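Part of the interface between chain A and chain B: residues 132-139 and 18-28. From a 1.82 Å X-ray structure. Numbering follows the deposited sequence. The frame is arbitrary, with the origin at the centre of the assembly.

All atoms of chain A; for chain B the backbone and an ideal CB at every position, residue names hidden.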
ATOM      1  N   GLU A 132      -9.290  19.785 -12.578  1.00 23.35           N
ATOM      2  CA  GLU A 132     -10.188  19.170 -13.545  1.00 23.06           C
ATOM      3  C   GLU A 132      -9.424  18.398 -14.627  1.00 23.69           C
ATOM      4  O   GLU A 132      -9.901  17.390 -15.150  1.00 22.84           O
ATOM      5  CB  GLU A 132     -11.048  20.273 -14.170  1.00 27.67           C
ATOM      6  CG  GLU A 132     -11.579  19.986 -15.556  1.00 30.75           C
ATOM      7  CD  GLU A 132     -12.371  21.157 -16.110  1.00 33.76           C
ATOM      8  OE1 GLU A 132     -13.102  21.805 -15.328  1.00 29.41           O
ATOM      9  OE2 GLU A 132     -12.253  21.442 -17.320  1.00 30.35           O
ATOM     10  N   ASP A 133      -8.230  18.885 -14.944  1.00 20.39           N
ATOM     11  CA  ASP A 133      -7.377  18.313 -15.979  1.00 20.46           C
ATOM     12  C   ASP A 133      -6.063  17.904 -15.324  1.00 18.41           C
ATOM     13  O   ASP A 133      -5.395  18.730 -14.706  1.00 17.80           O
ATOM     14  CB  ASP A 133      -7.119  19.359 -17.065  1.00 22.12           C
ATOM     15  CG  ASP A 133      -6.437  18.784 -18.289  1.00 23.08           C
ATOM     16  OD1 ASP A 133      -5.388  18.128 -18.142  1.00 21.40           O
ATOM     17  OD2 ASP A 133      -6.958  18.992 -19.405  1.00 24.78           O
ATOM     18  N   TRP A 134      -5.690  16.634 -15.452  1.00 18.55           N
ATOM     19  CA  TRP A 134      -4.508  16.121 -14.759  1.00 18.33           C
ATOM     20  C   TRP A 134      -3.247  16.897 -15.127  1.00 17.84           C
ATOM     21  O   TRP A 134      -2.287  16.943 -14.357  1.00 16.77           O
ATOM     22  CB  TRP A 134      -4.302  14.630 -15.054  1.00 19.32           C
ATOM     23  CG  TRP A 134      -3.832  14.331 -16.447  1.00 19.41           C
ATOM     24  CD1 TRP A 134      -4.611  14.076 -17.539  1.00 19.16           C
ATOM     25  CD2 TRP A 134      -2.472  14.246 -16.895  1.00 18.20           C
ATOM     26  NE1 TRP A 134      -3.820  13.837 -18.639  1.00 19.86           N
ATOM     27  CE2 TRP A 134      -2.504  13.944 -18.272  1.00 17.35           C
ATOM     28  CE3 TRP A 134      -1.232  14.405 -16.268  1.00 18.97           C
ATOM     29  CZ2 TRP A 134      -1.344  13.793 -19.032  1.00 16.45           C
ATOM     30  CZ3 TRP A 134      -0.080  14.257 -17.023  1.00 17.52           C
ATOM     31  CH2 TRP A 134      -0.144  13.951 -18.392  1.00 17.58           C
ATOM     32  N   ARG A 135      -3.254  17.511 -16.304  1.00 18.33           N
ATOM     33  CA  ARG A 135      -2.078  18.225 -16.788  1.00 18.52           C
ATOM     34  C   ARG A 135      -1.839  19.529 -16.026  1.00 19.49           C
ATOM     35  O   ARG A 135      -0.785  20.151 -16.176  1.00 18.60           O
ATOM     36  CB  ARG A 135      -2.195  18.485 -18.292  1.00 18.62           C
ATOM     37  CG  ARG A 135      -2.175  17.204 -19.125  1.00 17.54           C
ATOM     38  CD  ARG A 135      -2.579  17.445 -20.573  1.00 19.35           C
ATOM     39  NE  ARG A 135      -3.971  17.874 -20.688  1.00 19.75           N
ATOM     40  CZ  ARG A 135      -4.604  18.071 -21.841  1.00 21.19           C
ATOM     41  NH1 ARG A 135      -3.978  17.872 -22.993  1.00 19.09           N
ATOM     42  NH2 ARG A 135      -5.871  18.465 -21.840  1.00 18.54           N
ATOM     43  N   ARG A 136      -2.811  19.938 -15.211  1.00 18.04           N
ATOM     44  CA  ARG A 136      -2.633  21.089 -14.326  1.00 19.16           C
ATOM     45  C   ARG A 136      -2.680  20.675 -12.858  1.00 18.97           C
ATOM     46  O   ARG A 136      -2.626  21.521 -11.963  1.00 17.43           O
ATOM     47  CB  ARG A 136      -3.711  22.147 -14.564  1.00 21.20           C
ATOM     48  CG  ARG A 136      -3.714  22.771 -15.945  1.00 28.97           C
ATOM     49  CD  ARG A 136      -4.556  24.038 -15.940  1.00 28.93           C
ATOM     50  NE  ARG A 136      -4.953  24.460 -17.279  1.00 40.18           N
ATOM     51  CZ  ARG A 136      -6.131  24.187 -17.833  1.00 36.04           C
ATOM     52  NH1 ARG A 136      -7.039  23.486 -17.168  1.00 34.50           N
ATOM     53  NH2 ARG A 136      -6.406  24.616 -19.056  1.00 35.64           N
ATOM     54  N   ALA A 137      -2.794  19.376 -12.610  1.00 16.68           N
ATOM     55  CA  ALA A 137      -2.871  18.875 -11.244  1.00 16.38           C
ATOM     56  C   ALA A 137      -1.476  18.768 -10.638  1.00 15.18           C
ATOM     57  O   ALA A 137      -0.487  18.606 -11.351  1.00 14.92           O
ATOM     58  CB  ALA A 137      -3.568  17.529 -11.213  1.00 15.20           C
ATOM     59  N   ARG A 138      -1.405  18.877  -9.316  1.00 14.80           N
ATOM     60  CA  ARG A 138      -0.142  18.763  -8.599  1.00 15.54           C
ATOM     61  C   ARG A 138      -0.323  17.873  -7.372  1.00 15.00           C
ATOM     62  O   ARG A 138      -1.424  17.387  -7.101  1.00 13.16           O
ATOM     63  CB  ARG A 138       0.365  20.145  -8.164  1.00 16.78           C
ATOM     64  CG  ARG A 138       1.045  20.954  -9.266  1.00 17.81           C
ATOM     65  CD  ARG A 138       0.049  21.705 -10.139  1.00 18.00           C
ATOM     66  NE  ARG A 138       0.723  22.530 -11.140  1.00 17.59           N
ATOM     67  CZ  ARG A 138       1.112  22.097 -12.335  1.00 19.03           C
ATOM     68  NH1 ARG A 138       0.894  20.837 -12.699  1.00 16.63           N
ATOM     69  NH2 ARG A 138       1.716  22.928 -13.176  1.00 17.82           N
ATOM     70  N   ALA A 139       0.761  17.653  -6.636  1.00 13.78           N
ATOM     71  CA  ALA A 139       0.685  16.903  -5.389  1.00 15.16           C
ATOM     72  C   ALA A 139      -0.426  17.479  -4.523  1.00 15.08           C
ATOM     73  O   ALA A 139      -1.285  16.749  -4.024  1.00 15.12           O
ATOM     74  CB  ALA A 139       2.015  16.963  -4.652  1.00 15.41           C
TER
ATOM     75  N   UNK B  18      -1.287  30.618 -24.336  1.00 28.53           N
ATOM     76  CA  UNK B  18      -0.636  30.233 -23.089  1.00 29.43           C
ATOM     77  C   UNK B  18      -1.443  29.159 -22.367  1.00 28.45           C
ATOM     78  O   UNK B  18      -0.881  28.296 -21.694  1.00 25.09           O
ATOM     79  CB  UNK B  18      -0.449  31.453 -22.184  1.00 29.43           C
ATOM     80  N   UNK B  19      -2.763  29.217 -22.503  1.00 24.09           N
ATOM     81  CA  UNK B  19      -3.618  28.165 -21.972  1.00 25.65           C
ATOM     82  C   UNK B  19      -3.272  26.845 -22.661  1.00 26.51           C
ATOM     83  O   UNK B  19      -3.175  25.802 -22.015  1.00 25.09           O
ATOM     84  CB  UNK B  19      -5.096  28.511 -22.164  1.00 25.65           C
ATOM     85  N   UNK B  20      -3.078  26.901 -23.976  1.00 23.06           N
ATOM     86  CA  UNK B  20      -2.666  25.725 -24.737  1.00 25.21           C
ATOM     87  C   UNK B  20      -1.303  25.199 -24.287  1.00 27.70           C
ATOM     88  O   UNK B  20      -1.137  23.997 -24.077  1.00 26.46           O
ATOM     89  CB  UNK B  20      -2.627  26.056 -26.230  1.00 25.21           C
ATOM     90  N   UNK B  21      -0.330  26.095 -24.144  1.00 26.12           N
ATOM     91  CA  UNK B  21       1.010  25.700 -23.713  1.00 31.44           C
ATOM     92  C   UNK B  21       0.974  25.183 -22.281  1.00 27.39           C
ATOM     93  O   UNK B  21       1.693  24.248 -21.931  1.00 25.64           O
ATOM     94  CB  UNK B  21       1.984  26.874 -23.830  1.00 31.44           C
ATOM     95  N   UNK B  22       0.127  25.797 -21.464  1.00 25.93           N
ATOM     96  CA  UNK B  22      -0.024  25.415 -20.065  1.00 26.38           C
ATOM     97  C   UNK B  22      -0.351  23.932 -19.910  1.00 26.91           C
ATOM     98  O   UNK B  22       0.176  23.261 -19.023  1.00 25.32           O
ATOM     99  CB  UNK B  22      -1.116  26.260 -19.406  1.00 26.38           C
ATOM    100  N   UNK B  23      -1.225  23.424 -20.772  1.00 25.39           N
ATOM    101  CA  UNK B  23      -1.626  22.022 -20.712  1.00 23.26           C
ATOM    102  C   UNK B  23      -0.479  21.101 -21.113  1.00 24.04           C
ATOM    103  O   UNK B  23      -0.387  19.967 -20.641  1.00 23.42           O
ATOM    104  CB  UNK B  23      -2.836  21.777 -21.615  1.00 23.26           C
ATOM    105  N   UNK B  24       0.398  21.594 -21.980  1.00 23.68           N
ATOM    106  CA  UNK B  24       1.534  20.806 -22.446  1.00 23.07           C
ATOM    107  C   UNK B  24       2.727  20.920 -21.503  1.00 26.14           C
ATOM    108  O   UNK B  24       3.488  19.966 -21.341  1.00 23.99           O
ATOM    109  CB  UNK B  24       1.939  21.248 -23.854  1.00 23.07           C
ATOM    110  N   UNK B  25       2.893  22.084 -20.881  1.00 23.14           N
ATOM    111  CA  UNK B  25       4.029  22.319 -19.992  1.00 22.73           C
ATOM    112  C   UNK B  25       3.667  22.124 -18.521  1.00 19.94           C
ATOM    113  O   UNK B  25       4.543  21.901 -17.684  1.00 18.78           O
ATOM    114  CB  UNK B  25       4.573  23.733 -20.205  1.00 22.73           C
ATOM    115  N   UNK B  26       2.380  22.216 -18.211  1.00 18.12           N
ATOM    116  CA  UNK B  26       1.907  22.029 -16.851  1.00 19.60           C
ATOM    117  C   UNK B  26       2.451  20.768 -16.199  1.00 17.18           C
ATOM    118  O   UNK B  26       2.869  20.794 -15.044  1.00 16.97           O
ATOM    119  CB  UNK B  26       0.377  21.993 -16.838  1.00 19.60           C
ATOM    120  N   UNK B  27       2.429  19.644 -16.931  1.00 17.87           N
ATOM    121  CA  UNK B  27       2.951  18.376 -16.405  1.00 18.57           C
ATOM    122  C   UNK B  27       4.445  18.392 -16.069  1.00 17.42           C
ATOM    123  O   UNK B  27       4.904  17.490 -15.368  1.00 16.48           O
ATOM    124  CB  UNK B  27       2.686  17.264 -17.422  1.00 18.57           C
ATOM    125  N   UNK B  28       5.184  19.392 -16.545  1.00 17.51           N
ATOM    126  CA  UNK B  28       6.637  19.409 -16.372  1.00 19.26           C
ATOM    127  C   UNK B  28       7.121  20.210 -15.161  1.00 18.50           C
ATOM    128  O   UNK B  28       8.320  20.253 -14.882  1.00 16.68           O
ATOM    129  CB  UNK B  28       7.287  19.977 -17.635  1.00 19.26           C
TER

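Position 18 opens the stretch on a helix, with nothing of chain A within reach of its CB. Almost any helix-compatible side chain would suit. It is Leu B18, and it makes no contact here.

At position 19 the CB points sideways, and its ideal position lies 5.2 Å from Arg A136 NH2. A side chain at least as long as Val could reach the guanidinium; an acidic or amide side chain would also suit the charge. The residue is Val B19. Its CG1 sits 4.0 Å from Arg A136 NH2, at the edge of the guanidinium and near its plane.

At position 20 the CB points away, and position 21 is out of reach. Chain A places no demand here, and many residues would do. They are Asn B20 and Arg B21.

At position 22 the ideal CB is 4.7 Å from Arg A136 NE, a donor. A side chain with an acceptor at its end would suit, so Gln or Glu are candidates. The residue is Gln B22. With chi1 and chi2 both t, it extends to place OE1 2.9 Å from Arg A136 NE. The hydrogen bond is weak, with an angle of 129°.

Position 23 lies near two arginines. Its ideal CB is 4.1 Å from Arg A135 CZ and 5.2 Å from Arg A136 NH2. Asp A133 already pairs with Arg A135, Arg A135 NH2 lying 2.7 Å from Asp A133 OD2 in a salt bridge. An apolar side chain such as Leu, Ile or Met can therefore pack on the guanidinium; an acidic one near Arg A136 would also be plausible. The residue is Leu B23. CD1 lies over one face of the Arg A135 guanidinium. CD2 lies over one face of that of Arg A136, 3.4 Å from Arg A136 NH2.

At positions 24, 25 and 28 the CB points away from chain A, so many residues would do. They are Val B24, Gln B25 and Asn B28.

Position 26 is the most restricted. An ideal CB would stand 2.3 Å from Arg A135 O, a clash. Only glycine suits this backbone placement, and Gly B26 is found. Its CA approaches Arg A135 O at 3.4 Å in a CA-H...O contact. Its O accepts hydrogen bonds from Arg A138 NH1 and Arg A138 NH2, each at 3.1 Å.

At position 27 the ideal CB is 4.1 Å from Trp A134 CZ3. A compact apolar residue fits, proline included. Pro B27 places CB 4.2 Å from Trp A134 CZ3 and CG 3.8 Å from Arg A135 CB.

Chain B (18-28) LVNRQLVQGPN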
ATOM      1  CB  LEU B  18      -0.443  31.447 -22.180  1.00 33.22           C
ATOM      2  CG  LEU B  18       0.471  32.541 -22.733  1.00 42.38           C
ATOM      3  CD1 LEU B  18       0.772  33.570 -21.655  1.00 33.10           C
ATOM      4  CD2 LEU B  18       1.762  31.946 -23.272  1.00 43.24           C
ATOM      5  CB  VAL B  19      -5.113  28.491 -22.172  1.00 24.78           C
ATOM      6  CG1 VAL B  19      -5.967  27.242 -21.989  1.00 25.76           C
ATOM      7  CG2 VAL B  19      -5.546  29.582 -21.209  1.00 27.07           C
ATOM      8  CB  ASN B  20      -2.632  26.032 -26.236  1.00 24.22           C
ATOM      9  CG  ASN B  20      -4.002  26.376 -26.795  1.00 24.92           C
ATOM     10  OD1 ASN B  20      -5.021  26.216 -26.121  1.00 22.29           O
ATOM     11  ND2 ASN B  20      -4.032  26.838 -28.041  1.00 24.23           N
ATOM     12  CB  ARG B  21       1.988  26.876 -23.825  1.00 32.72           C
ATOM     13  CG  ARG B  21       2.385  27.204 -25.258  1.00 40.00           C
ATOM     14  CD  ARG B  21       3.255  28.450 -25.359  1.00 46.12           C
ATOM     15  NE  ARG B  21       4.587  28.275 -24.779  1.00 50.41           N
ATOM     16  CZ  ARG B  21       5.043  28.940 -23.721  1.00 44.13           C
ATOM     17  NH1 ARG B  21       4.281  29.834 -23.106  1.00 44.01           N
ATOM     18  NH2 ARG B  21       6.270  28.714 -23.273  1.00 45.13           N
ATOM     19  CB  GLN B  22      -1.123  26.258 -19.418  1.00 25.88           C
ATOM     20  CG  GLN B  22      -1.404  25.918 -17.969  1.00 26.48           C
ATOM     21  CD  GLN B  22      -2.280  26.953 -17.294  1.00 35.04           C
ATOM     22  OE1 GLN B  22      -3.504  26.927 -17.423  1.00 36.10           O
ATOM     23  NE2 GLN B  22      -1.655  27.878 -16.573  1.00 30.58           N
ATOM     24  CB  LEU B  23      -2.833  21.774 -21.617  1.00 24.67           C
ATOM     25  CG  LEU B  23      -4.151  22.397 -21.155  1.00 28.48           C
ATOM     26  CD1 LEU B  23      -5.204  22.249 -22.238  1.00 27.72           C
ATOM     27  CD2 LEU B  23      -4.626  21.771 -19.853  1.00 26.86           C
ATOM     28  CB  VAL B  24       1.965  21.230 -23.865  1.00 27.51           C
ATOM     29  CG1 VAL B  24       3.275  20.560 -24.254  1.00 27.56           C
ATOM     30  CG2 VAL B  24       0.874  20.893 -24.870  1.00 26.95           C
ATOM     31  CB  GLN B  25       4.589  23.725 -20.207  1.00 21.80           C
ATOM     32  CG  GLN B  25       5.026  23.995 -21.634  1.00 26.02           C
ATOM     33  CD  GLN B  25       5.923  25.210 -21.751  1.00 30.68           C
ATOM     34  OE1 GLN B  25       6.434  25.718 -20.754  1.00 29.95           O
ATOM     35  NE2 GLN B  25       6.117  25.684 -22.975  1.00 33.00           N
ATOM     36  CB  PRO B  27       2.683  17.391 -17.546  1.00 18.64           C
ATOM     37  CG  PRO B  27       1.523  17.965 -18.273  1.00 19.75           C
ATOM     38  CD  PRO B  27       1.708  19.454 -18.202  1.00 19.19           C
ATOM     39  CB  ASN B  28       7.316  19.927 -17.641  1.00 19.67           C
ATOM     40  CG  ASN B  28       7.110  19.006 -18.826  1.00 22.76           C
ATOM     41  OD1 ASN B  28       6.903  17.803 -18.661  1.00 19.87           O
ATOM     42  ND2 ASN B  28       7.169  19.565 -20.029  1.00 27.53           N
TER
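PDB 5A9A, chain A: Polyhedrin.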